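Local coordinates for protein triacylglycerol lipase (Clostridium botulinum, PDB 5AH1) that probably hydrolyses ester bonds in triacylglycerols, acts on synthetic polyesters and binds zinc within an alpha/beta-hydrolase fold, at residues P56-P61 with G434-W439; G85-G90 with Y248-L253; F263-D268 with E282-Y287; F329-Q334 with P419-T424. All coordinates share one frame; numbering follows the deposited sequence. Where two conformers were deposited one is given.

How the contacts relate
The four contacts form two touching pairs at separate places in one alpha/beta-hydrolase chain. Contacts 1 and 4, with centres about 12 Å apart, meet through the rings of Phe-60, Trp-439 and Trp-331, where strand 327-331 of the parallel sheet lies against helix 437-448. Contacts 2 and 3, about 14 Å apart between centres, touch through Tyr-267 of contact 3, which packs on Phe-89, Phe-250 and Leu-253 of contact 2. Contacts 2, 3 and 4 follow one another within the span of contact 1. Contact 1 thus fastens the region before the first sheet strand to the last helix, beside contact 4, while contacts 2 and 3 join helices 242-257 and 284-292 to the loop after strand 80-83.

Contact 1: residues P56-P61 with G434-W439; sequences PPLKFP and GNVKDW
Leu-58 and Asn-435 join the two backbones through one nearly linear hydrogen bond, Leu-58 N to Asn-435 O at 2.9 Å with 167° at the hydrogen, the donor lying almost along the C=O axis. It lays the loop between helix 49-54 and strand 80-83 against the start of the last helix, 437-448. Water adds three links: one molecule donates to Pro-56 O and accepts from Asn-435 N; a second accepts from Trp-439 N and sits 2.7 Å from Leu-58 O; a third connects Lys-59 O with Trp-439 NE1. Among the side chains, the indole of Trp-439 carries the contact, its two faces taken by Leu-58 and Phe-60. Leu-58 lies alongside, pointing the same way, and sets CD2 over one face, 3.8 Å from the centroid of the five-membered ring, a CH-pi contact. Phe-60 comes to the opposite face edge-first, with CD1 3.7 Å from Trp-439 CE2 and the ring planes 64° apart, a T-shaped pair. At the other end, Pro-57 CB rests 3.8 Å from Asn-435 ND2, whose hydrogen bond goes to Met-55 O. Tyr-443 and Trp-331 also meet the Phe-60 and Trp-439 rings, extending the aromatic cluster. The chemistry is thus divided: apolar groups enclose the faces of the indole, while water satisfies its NE1 and likewise serves the backbone N of Trp-439.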
# COMPACT_ATOMS: atom_id res chain seq x y z
N PRO A 56 -1.26 4.43 -24.05
CA PRO A 56 -2.42 5.31 -23.86
C PRO A 56 -2.47 5.85 -22.44
O PRO A 56 -2.35 5.08 -21.50
CB PRO A 56 -3.61 4.38 -24.11
CG PRO A 56 -3.06 3.22 -24.87
CD PRO A 56 -1.66 3.06 -24.41
N PRO A 57 -2.62 7.16 -22.27
CA PRO A 57 -2.65 7.66 -20.90
C PRO A 57 -3.92 7.26 -20.15
O PRO A 57 -5.02 7.27 -20.70
CB PRO A 57 -2.60 9.18 -21.07
CG PRO A 57 -3.09 9.43 -22.45
CD PRO A 57 -2.70 8.25 -23.26
N LEU A 58 -3.76 6.91 -18.88
CA LEU A 58 -4.92 6.66 -18.03
C LEU A 58 -5.65 7.97 -17.83
O LEU A 58 -5.02 9.00 -17.58
CB LEU A 58 -4.47 6.09 -16.69
CG LEU A 58 -5.56 5.41 -15.86
CD1 LEU A 58 -6.03 4.13 -16.54
CD2 LEU A 58 -5.05 5.11 -14.45
N LYS A 59 -6.97 7.95 -17.94
CA LYS A 59 -7.78 9.15 -17.82
C LYS A 59 -8.45 9.27 -16.46
O LYS A 59 -9.18 8.37 -16.02
CB LYS A 59 -8.84 9.18 -18.92
CG LYS A 59 -8.24 9.19 -20.31
CD LYS A 59 -9.32 9.20 -21.37
CE LYS A 59 -8.74 9.32 -22.78
NZ LYS A 59 -9.78 9.78 -23.75
N PHE A 60 -8.21 10.39 -15.80
CA PHE A 60 -8.84 10.63 -14.52
C PHE A 60 -10.33 10.83 -14.80
O PHE A 60 -10.69 11.55 -15.72
CB PHE A 60 -8.21 11.82 -13.81
CG PHE A 60 -8.66 11.97 -12.41
CD1 PHE A 60 -8.08 11.21 -11.41
CD2 PHE A 60 -9.69 12.83 -12.07
CE1 PHE A 60 -8.51 11.29 -10.10
CE2 PHE A 60 -10.13 12.93 -10.76
CZ PHE A 60 -9.53 12.16 -9.78
N PRO A 61 -11.21 10.17 -14.04
CA PRO A 61 -12.59 10.01 -14.52
C PRO A 61 -13.57 11.15 -14.22
O PRO A 61 -14.61 11.18 -14.86
CB PRO A 61 -13.06 8.75 -13.81
CG PRO A 61 -12.30 8.78 -12.53
CD PRO A 61 -10.94 9.28 -12.89
N GLY A 434 2.45 1.30 -17.18
CA GLY A 434 1.39 2.13 -17.72
C GLY A 434 1.77 3.59 -17.70
O GLY A 434 2.63 4.03 -16.93
N ASN A 435 1.12 4.34 -18.58
CA ASN A 435 1.27 5.78 -18.68
C ASN A 435 0.23 6.42 -17.78
O ASN A 435 -0.95 6.47 -18.13
CB ASN A 435 1.08 6.19 -20.14
CG ASN A 435 1.22 7.68 -20.37
OD1 ASN A 435 1.50 8.45 -19.46
ND2 ASN A 435 1.02 8.08 -21.62
N VAL A 436 0.65 6.85 -16.59
CA VAL A 436 -0.27 7.29 -15.54
C VAL A 436 -0.02 8.70 -15.01
O VAL A 436 -0.74 9.16 -14.12
CB VAL A 436 -0.28 6.30 -14.35
CG1 VAL A 436 -0.76 4.93 -14.81
CG2 VAL A 436 1.09 6.20 -13.68
N LYS A 437 0.98 9.41 -15.55
CA LYS A 437 1.39 10.67 -14.92
C LYS A 437 0.26 11.71 -14.95
O LYS A 437 0.04 12.43 -13.97
CB LYS A 437 2.69 11.21 -15.53
CG LYS A 437 2.60 11.63 -16.98
CD LYS A 437 3.98 11.97 -17.51
CE LYS A 437 3.92 12.38 -18.98
NZ LYS A 437 5.28 12.65 -19.54
N ASP A 438 -0.47 11.79 -16.06
CA ASP A 438 -1.56 12.76 -16.15
C ASP A 438 -2.68 12.46 -15.16
O ASP A 438 -3.28 13.36 -14.59
CB ASP A 438 -2.09 12.82 -17.58
CG ASP A 438 -1.08 13.42 -18.54
OD1 ASP A 438 -0.57 14.52 -18.23
OD2 ASP A 438 -0.78 12.79 -19.57
N TRP A 439 -2.94 11.18 -14.93
CA TRP A 439 -3.94 10.77 -13.95
C TRP A 439 -3.56 11.31 -12.57
O TRP A 439 -4.39 11.91 -11.87
CB TRP A 439 -4.06 9.25 -13.94
CG TRP A 439 -5.20 8.69 -13.10
CD1 TRP A 439 -6.40 8.24 -13.56
CD2 TRP A 439 -5.20 8.45 -11.68
NE1 TRP A 439 -7.17 7.78 -12.52
CE2 TRP A 439 -6.46 7.90 -11.35
CE3 TRP A 439 -4.28 8.67 -10.65
CZ2 TRP A 439 -6.82 7.57 -10.05
CZ3 TRP A 439 -4.63 8.34 -9.36
CH2 TRP A 439 -5.89 7.80 -9.06
O HOH W 1 -0.88 3.14 -20.22
O HOH W 2 -2.35 9.27 -17.04
O HOH W 3 -9.25 6.19 -13.93

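Contact 2: residues G85-G90 with Y248-L253; sequences GFMGFG and YTFGVL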
# COMPACT_ATOMS: atom_id res chain seq x y z
N GLY A 85 3.30 0.08 -1.02
CA GLY A 85 2.77 -1.13 -0.40
C GLY A 85 3.79 -2.19 -0.02
O GLY A 85 4.91 -1.90 0.39
N PHE A 86 3.33 -3.42 -0.12
CA PHE A 86 4.12 -4.61 0.21
C PHE A 86 5.25 -4.76 -0.80
O PHE A 86 5.01 -4.63 -2.01
CB PHE A 86 3.17 -5.81 0.17
CG PHE A 86 3.79 -7.13 0.51
CD1 PHE A 86 4.26 -7.40 1.78
CD2 PHE A 86 3.80 -8.14 -0.41
CE1 PHE A 86 4.77 -8.64 2.10
CE2 PHE A 86 4.31 -9.37 -0.09
CZ PHE A 86 4.79 -9.61 1.16
N MET A 87 6.47 -4.97 -0.31
CA MET A 87 7.63 -5.13 -1.18
C MET A 87 7.86 -3.93 -2.11
O MET A 87 8.32 -4.09 -3.24
CB MET A 87 7.59 -6.48 -1.91
CG MET A 87 7.99 -7.65 -0.98
SD MET A 87 9.76 -7.60 -0.57
CE MET A 87 10.42 -8.24 -2.08
N GLY A 88 7.55 -2.73 -1.61
CA GLY A 88 7.96 -1.49 -2.24
C GLY A 88 9.20 -0.93 -1.56
O GLY A 88 9.43 -1.19 -0.38
N PHE A 89 10.00 -0.18 -2.33
CA PHE A 89 11.29 0.33 -1.86
C PHE A 89 11.42 1.83 -2.09
O PHE A 89 10.53 2.45 -2.67
CB PHE A 89 12.41 -0.47 -2.53
CG PHE A 89 12.37 -1.91 -2.13
CD1 PHE A 89 12.93 -2.34 -0.94
CD2 PHE A 89 11.70 -2.84 -2.92
CE1 PHE A 89 12.83 -3.67 -0.52
CE2 PHE A 89 11.62 -4.17 -2.52
CZ PHE A 89 12.19 -4.59 -1.32
N GLY A 90 12.52 2.40 -1.61
CA GLY A 90 12.71 3.84 -1.61
C GLY A 90 13.31 4.39 -2.88
O GLY A 90 13.76 3.65 -3.76
N TYR A 248 7.63 -15.67 -3.84
CA TYR A 248 6.99 -15.22 -5.06
C TYR A 248 7.24 -13.73 -5.33
O TYR A 248 7.57 -13.34 -6.45
CB TYR A 248 5.49 -15.49 -5.02
CG TYR A 248 4.74 -14.77 -6.11
CD1 TYR A 248 4.79 -15.21 -7.42
CD2 TYR A 248 3.99 -13.64 -5.83
CE1 TYR A 248 4.12 -14.54 -8.43
CE2 TYR A 248 3.32 -12.96 -6.82
CZ TYR A 248 3.38 -13.42 -8.13
OH TYR A 248 2.70 -12.73 -9.12
N THR A 249 7.10 -12.92 -4.29
CA THR A 249 7.23 -11.49 -4.46
C THR A 249 8.68 -11.07 -4.76
O THR A 249 8.91 -10.08 -5.44
CB THR A 249 6.64 -10.74 -3.26
OG1 THR A 249 5.33 -11.26 -2.99
CG2 THR A 249 6.53 -9.28 -3.57
N PHE A 250 9.66 -11.84 -4.29
CA PHE A 250 11.06 -11.64 -4.71
C PHE A 250 11.20 -11.95 -6.20
O PHE A 250 11.94 -11.28 -6.91
CB PHE A 250 12.04 -12.49 -3.91
CG PHE A 250 12.39 -11.92 -2.57
CD1 PHE A 250 13.02 -10.70 -2.45
CD2 PHE A 250 12.11 -12.62 -1.42
CE1 PHE A 250 13.35 -10.19 -1.21
CE2 PHE A 250 12.42 -12.12 -0.18
CZ PHE A 250 13.04 -10.90 -0.07
N GLY A 251 10.51 -12.99 -6.65
CA GLY A 251 10.45 -13.30 -8.07
C GLY A 251 9.91 -12.12 -8.88
O GLY A 251 10.49 -11.74 -9.89
N VAL A 252 8.79 -11.55 -8.44
CA VAL A 252 8.22 -10.39 -9.12
C VAL A 252 9.24 -9.25 -9.14
O VAL A 252 9.44 -8.59 -10.16
CB VAL A 252 6.90 -9.92 -8.47
CG1 VAL A 252 6.40 -8.68 -9.17
CG2 VAL A 252 5.85 -11.02 -8.54
N LEU A 253 9.89 -9.00 -8.00
CA LEU A 253 10.92 -7.97 -7.95
C LEU A 253 12.00 -8.23 -9.01
O LEU A 253 12.45 -7.31 -9.69
CB LEU A 253 11.51 -7.88 -6.54
CG LEU A 253 12.67 -6.90 -6.32
CD1 LEU A 253 12.26 -5.46 -6.65
CD2 LEU A 253 13.15 -6.98 -4.89
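Met-87 meets Thr-249, Phe-250 and Leu-253 from an unusual backbone: its phi is positive (57°), at the third position of the type II turn from Gly-85 to Gly-88, where glycine is common. This turn follows strand 80-83 of the alpha/beta-hydrolase fold, where related lipases build part of the oxyanion hole. The weak bond from Phe-86 N to Ser-182 OG, in a probable nucleophile elbow, is consistent with such a site. The Met-87 side chain bends at both chi2 (-70°) and chi3, the latter placing CE against Phe-250, 3.6 Å from CD1 and equally near CE1. Met-87 SD stands 4.9 Å from the centroid of the Phe-250 ring, an oblique Met-aromatic contact in which the two side chains cross at about a right angle. Nearer the backbone, Met-87 CG comes within 3.4 Å of Thr-249 CG2; this tightness is doubtful, since Thr-249 was modelled in two conformers. In one of the two conformers Thr-249 OG1 bonds back to Leu-245 O and lies at the edge of the Phe-86 ring. One turn on in helix 242-257, Leu-253 CD2 lies 4.1 Å from Met-87 CE and 4.0 Å from Phe-89 CE2.

Contact 3: residues F263-D268 with E282-Y287; sequences FSSIYD and ESQRDY
Gln-284 sets its amide nitrogen over the ring of Tyr-267 and bonds it to the carbonyl of the same residue. NE2 donates to Tyr-267 O at 3.0 Å with 159° at the hydrogen, and the same atom lies 3.3 Å above the plane of the Tyr-267 ring, over its centre. The amide stands almost perpendicular to the ring, the planes being 88° apart. The conformation of Gln-284 explains this position: CG is anti to the backbone N, and a bend at chi2 (80°) carries CD on toward Tyr-267. On the way CG passes Ser-264 O at 3.3 Å. The opposite end of the amide, OE1, receives hydrogen bonds from Lys-278 NZ and from a water that also donates to Tyr-267 O, so the rotation of the group is fixed from both ends. Tyr-267 holds CG between its backbone N and carbonyl carbon, the crowded position, and its hydroxyl is tied to Leu-262 O. The loop between helices 242-257 and 284-292, with an inverse gamma turn centred on Ser-265, thus folds onto the start of the second helix, while the Tyr-267 ring also packs on Phe-250 and Leu-253 of the first. Helix 284-292 starts with a classical N-cap: Ser-283 OG accepts from Asp-286 N at 3.0 Å. Another early N-H, Arg-285 N, is linked to Phe-263 O through a water. Arg-285 CB packs obliquely on the Phe-263 ring, 3.9 Å from CD1. Further along, Tyr-287 OH approaches Asp-268 OD1 to 3.5 Å, although the hydroxyl bonds to Leu-269 N and the carboxylate oxygen to Lys-270 N.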
# COMPACT_ATOMS: atom_id res chain seq x y z
N PHE A 263 19.94 -10.28 -6.77
CA PHE A 263 20.83 -10.66 -5.68
C PHE A 263 22.02 -9.72 -5.55
O PHE A 263 23.11 -10.11 -5.12
CB PHE A 263 21.27 -12.10 -5.86
CG PHE A 263 20.13 -13.07 -5.79
CD1 PHE A 263 19.51 -13.34 -4.58
CD2 PHE A 263 19.64 -13.68 -6.93
CE1 PHE A 263 18.45 -14.21 -4.51
CE2 PHE A 263 18.58 -14.56 -6.86
CZ PHE A 263 17.99 -14.82 -5.65
N SER A 264 21.79 -8.45 -5.90
CA SER A 264 22.77 -7.40 -5.64
C SER A 264 22.24 -6.49 -4.55
O SER A 264 21.04 -6.48 -4.26
CB SER A 264 23.09 -6.61 -6.90
OG SER A 264 22.00 -5.82 -7.29
N SER A 265 23.14 -5.73 -3.94
CA SER A 265 22.78 -4.90 -2.78
C SER A 265 22.14 -3.60 -3.21
O SER A 265 22.73 -2.54 -3.10
CB SER A 265 24.03 -4.61 -1.94
OG SER A 265 24.63 -5.81 -1.54
N ILE A 266 20.90 -3.69 -3.70
CA ILE A 266 20.19 -2.52 -4.19
C ILE A 266 18.81 -2.39 -3.53
O ILE A 266 17.98 -1.60 -3.97
CB ILE A 266 20.09 -2.53 -5.74
CG1 ILE A 266 19.27 -3.72 -6.25
CG2 ILE A 266 21.50 -2.53 -6.34
CD1 ILE A 266 19.06 -3.73 -7.77
N TYR A 267 18.58 -3.16 -2.47
CA TYR A 267 17.38 -3.00 -1.66
C TYR A 267 17.60 -3.59 -0.27
O TYR A 267 18.43 -4.45 -0.07
CB TYR A 267 16.14 -3.63 -2.34
CG TYR A 267 16.26 -5.09 -2.62
CD1 TYR A 267 16.90 -5.55 -3.77
CD2 TYR A 267 15.77 -6.03 -1.74
CE1 TYR A 267 17.03 -6.89 -4.04
CE2 TYR A 267 15.88 -7.37 -1.99
CZ TYR A 267 16.52 -7.81 -3.14
OH TYR A 267 16.63 -9.16 -3.35
N ASP A 268 16.83 -3.09 0.69
CA ASP A 268 16.98 -3.38 2.11
C ASP A 268 15.58 -3.74 2.61
O ASP A 268 14.62 -3.01 2.34
CB ASP A 268 17.53 -2.11 2.78
CG ASP A 268 17.69 -2.20 4.30
OD1 ASP A 268 17.27 -3.19 4.95
OD2 ASP A 268 18.25 -1.22 4.86
N GLU A 282 28.09 -10.08 4.81
CA GLU A 282 27.10 -10.99 4.25
C GLU A 282 26.70 -10.53 2.87
O GLU A 282 26.51 -9.34 2.63
CB GLU A 282 25.88 -11.04 5.16
CG GLU A 282 24.88 -12.12 4.80
CD GLU A 282 23.68 -12.16 5.73
OE1 GLU A 282 23.28 -11.10 6.25
OE2 GLU A 282 23.13 -13.26 5.95
N SER A 283 26.60 -11.47 1.93
CA SER A 283 26.12 -11.14 0.59
C SER A 283 24.62 -10.91 0.58
O SER A 283 23.91 -11.38 1.47
CB SER A 283 26.44 -12.28 -0.36
OG SER A 283 25.69 -13.43 -0.03
N GLN A 284 24.13 -10.22 -0.44
CA GLN A 284 22.69 -10.04 -0.58
C GLN A 284 21.98 -11.38 -0.68
O GLN A 284 20.93 -11.57 -0.07
CB GLN A 284 22.36 -9.16 -1.80
CG GLN A 284 20.89 -8.77 -1.92
CD GLN A 284 20.48 -7.62 -1.01
OE1 GLN A 284 21.26 -7.17 -0.17
NE2 GLN A 284 19.26 -7.15 -1.17
N ARG A 285 22.55 -12.33 -1.42
CA ARG A 285 21.91 -13.63 -1.55
C ARG A 285 21.79 -14.35 -0.21
O ARG A 285 20.76 -14.95 0.09
CB ARG A 285 22.67 -14.51 -2.55
CG ARG A 285 22.08 -15.90 -2.72
CD ARG A 285 22.80 -16.91 -1.82
NE ARG A 285 22.06 -18.16 -1.69
CZ ARG A 285 22.16 -19.19 -2.53
NH1 ARG A 285 22.98 -19.13 -3.58
NH2 ARG A 285 21.45 -20.28 -2.31
N ASP A 286 22.85 -14.32 0.60
CA ASP A 286 22.81 -15.00 1.88
C ASP A 286 21.82 -14.31 2.83
O ASP A 286 21.11 -14.98 3.59
CB ASP A 286 24.21 -15.08 2.49
CG ASP A 286 25.07 -16.15 1.83
OD1 ASP A 286 24.54 -16.98 1.06
OD2 ASP A 286 26.28 -16.20 2.12
N TYR A 287 21.74 -12.99 2.74
CA TYR A 287 20.82 -12.20 3.55
C TYR A 287 19.37 -12.54 3.20
O TYR A 287 18.56 -12.78 4.09
CB TYR A 287 21.14 -10.73 3.30
CG TYR A 287 20.11 -9.69 3.66
CD1 TYR A 287 19.63 -9.54 4.96
CD2 TYR A 287 19.65 -8.79 2.70
CE1 TYR A 287 18.69 -8.54 5.28
CE2 TYR A 287 18.73 -7.80 3.01
CZ TYR A 287 18.25 -7.67 4.30
OH TYR A 287 17.34 -6.67 4.59
O HOH W 4 24.59 -11.63 -3.48
O HOH W 5 21.07 -4.71 1.45

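Contact 4: residues F329-Q334 with P419-T424; sequences FSWTTQ and PRIINT
Thr-333 and Ile-421 form a single parallel bridge, flanked by two backbone hydrogen bonds: Ile-421 N to Thr-332 O at 2.8 Å and Gln-334 N to Ile-421 O at 3.2 Å. A third, Thr-424 N to Gln-334 O at 2.9 Å, holds the chain where it turns at Asn-423 and brings Thr-424 back against Thr-333 and Gln-334. A water accepting from Thr-332 N, and donating weakly to Pro-419 O, adds a looser link. The polar side-chain contact pairs Arg-420 with Gln-334: NH1 donates to OE1 at 2.9 Å, the oxygen lying in the guanidinium plane while the donor stands 44° out of the plane of the Gln-334 amide. Both long chains set CG anti to the backbone N, and the bend of Arg-420 at chi3 (-67°) places NE near Thr-332. Van der Waals packing completes the set: Thr-332 CG2 lies over one face of the guanidinium, toward its rim, 3.6 Å from Arg-420 NE; Thr-333 CG2 meets Thr-424 CG2; and in an apolar pair Ile-421 CD1 packs on Trp-331 CE3 at 3.8 Å. The bridge continues the parallel pairing of strands 327-331 and 415-417, with strand 221-227 on the other side of strand 327-331 and helix 437-448 packed on Phe-329 and Ile-421.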
# COMPACT_ATOMS: atom_id res chain seq x y z
N PHE A 329 -10.83 8.46 0.21
CA PHE A 329 -11.08 8.06 -1.17
C PHE A 329 -10.51 6.69 -1.38
O PHE A 329 -9.41 6.41 -0.96
CB PHE A 329 -10.41 9.04 -2.14
CG PHE A 329 -10.92 10.43 -2.01
CD1 PHE A 329 -12.08 10.83 -2.68
CD2 PHE A 329 -10.29 11.34 -1.18
CE1 PHE A 329 -12.58 12.11 -2.54
CE2 PHE A 329 -10.79 12.61 -1.02
CZ PHE A 329 -11.93 13.00 -1.69
N SER A 330 -11.24 5.86 -2.11
CA SER A 330 -10.73 4.55 -2.49
C SER A 330 -10.84 4.33 -3.99
O SER A 330 -11.86 4.67 -4.62
CB SER A 330 -11.49 3.44 -1.77
OG SER A 330 -12.87 3.58 -2.05
N TRP A 331 -9.78 3.76 -4.54
CA TRP A 331 -9.66 3.39 -5.94
C TRP A 331 -9.43 1.89 -6.05
O TRP A 331 -8.56 1.34 -5.36
CB TRP A 331 -8.51 4.16 -6.58
CG TRP A 331 -8.71 5.63 -6.56
CD1 TRP A 331 -8.34 6.50 -5.58
CD2 TRP A 331 -9.38 6.41 -7.56
NE1 TRP A 331 -8.73 7.78 -5.92
CE2 TRP A 331 -9.36 7.75 -7.13
CE3 TRP A 331 -9.99 6.10 -8.78
CZ2 TRP A 331 -9.91 8.79 -7.89
CZ3 TRP A 331 -10.54 7.12 -9.52
CH2 TRP A 331 -10.49 8.45 -9.08
N THR A 332 -10.23 1.26 -6.91
CA THR A 332 -10.23 -0.18 -7.14
C THR A 332 -9.69 -0.46 -8.55
O THR A 332 -10.17 0.14 -9.52
CB THR A 332 -11.67 -0.74 -7.04
OG1 THR A 332 -12.17 -0.52 -5.71
CG2 THR A 332 -11.70 -2.23 -7.36
N THR A 333 -8.69 -1.33 -8.63
CA THR A 333 -8.19 -1.83 -9.90
C THR A 333 -8.73 -3.23 -10.15
O THR A 333 -8.91 -4.02 -9.21
CB THR A 333 -6.64 -1.85 -9.91
OG1 THR A 333 -6.14 -2.18 -8.60
CG2 THR A 333 -6.09 -0.48 -10.29
N GLN A 334 -8.97 -3.55 -11.42
CA GLN A 334 -9.44 -4.87 -11.83
C GLN A 334 -8.78 -5.25 -13.15
O GLN A 334 -8.68 -4.41 -14.04
CB GLN A 334 -10.96 -4.87 -12.01
CG GLN A 334 -11.47 -6.20 -12.56
CD GLN A 334 -12.97 -6.28 -12.64
OE1 GLN A 334 -13.69 -5.39 -12.19
NE2 GLN A 334 -13.45 -7.36 -13.22
N PRO A 419 -14.74 5.80 -9.24
CA PRO A 419 -15.05 4.93 -10.37
C PRO A 419 -13.97 3.87 -10.62
O PRO A 419 -12.79 4.20 -10.65
CB PRO A 419 -15.19 5.93 -11.54
CG PRO A 419 -15.67 7.17 -10.90
CD PRO A 419 -14.91 7.22 -9.59
N ARG A 420 -14.38 2.62 -10.80
CA ARG A 420 -13.43 1.52 -10.88
C ARG A 420 -12.44 1.71 -12.02
O ARG A 420 -12.82 2.10 -13.12
CB ARG A 420 -14.17 0.19 -11.05
CG ARG A 420 -13.24 -1.02 -11.04
CD ARG A 420 -13.96 -2.35 -10.86
NE ARG A 420 -14.57 -2.46 -9.54
CZ ARG A 420 -14.98 -3.59 -8.99
NH1 ARG A 420 -14.82 -4.73 -9.64
NH2 ARG A 420 -15.52 -3.59 -7.79
N ILE A 421 -11.18 1.38 -11.76
CA ILE A 421 -10.13 1.48 -12.76
C ILE A 421 -10.00 0.11 -13.40
O ILE A 421 -9.22 -0.74 -12.96
CB ILE A 421 -8.79 1.97 -12.15
CG1 ILE A 421 -8.99 3.22 -11.28
CG2 ILE A 421 -7.79 2.23 -13.26
CD1 ILE A 421 -7.69 3.70 -10.58
N ILE A 422 -10.82 -0.13 -14.42
CA ILE A 422 -10.86 -1.42 -15.08
C ILE A 422 -9.67 -1.62 -16.04
O ILE A 422 -8.95 -0.67 -16.38
CB ILE A 422 -12.19 -1.66 -15.83
CG1 ILE A 422 -12.41 -0.57 -16.88
CG2 ILE A 422 -13.35 -1.69 -14.83
CD1 ILE A 422 -13.59 -0.82 -17.77
N ASN A 423 -9.48 -2.86 -16.47
CA ASN A 423 -8.41 -3.24 -17.39
C ASN A 423 -7.03 -2.78 -16.91
O ASN A 423 -6.18 -2.41 -17.73
CB ASN A 423 -8.68 -2.67 -18.78
CG ASN A 423 -10.03 -3.07 -19.32
OD1 ASN A 423 -10.45 -4.22 -19.17
ND2 ASN A 423 -10.72 -2.12 -19.94
N THR A 424 -6.81 -2.81 -15.60
CA THR A 424 -5.62 -2.25 -14.99
C THR A 424 -5.18 -3.17 -13.87
O THR A 424 -5.92 -3.36 -12.91
CB THR A 424 -5.91 -0.85 -14.44
OG1 THR A 424 -6.37 -0.01 -15.51
CG2 THR A 424 -4.68 -0.24 -13.80
O HOH W 6 -11.94 3.07 -8.25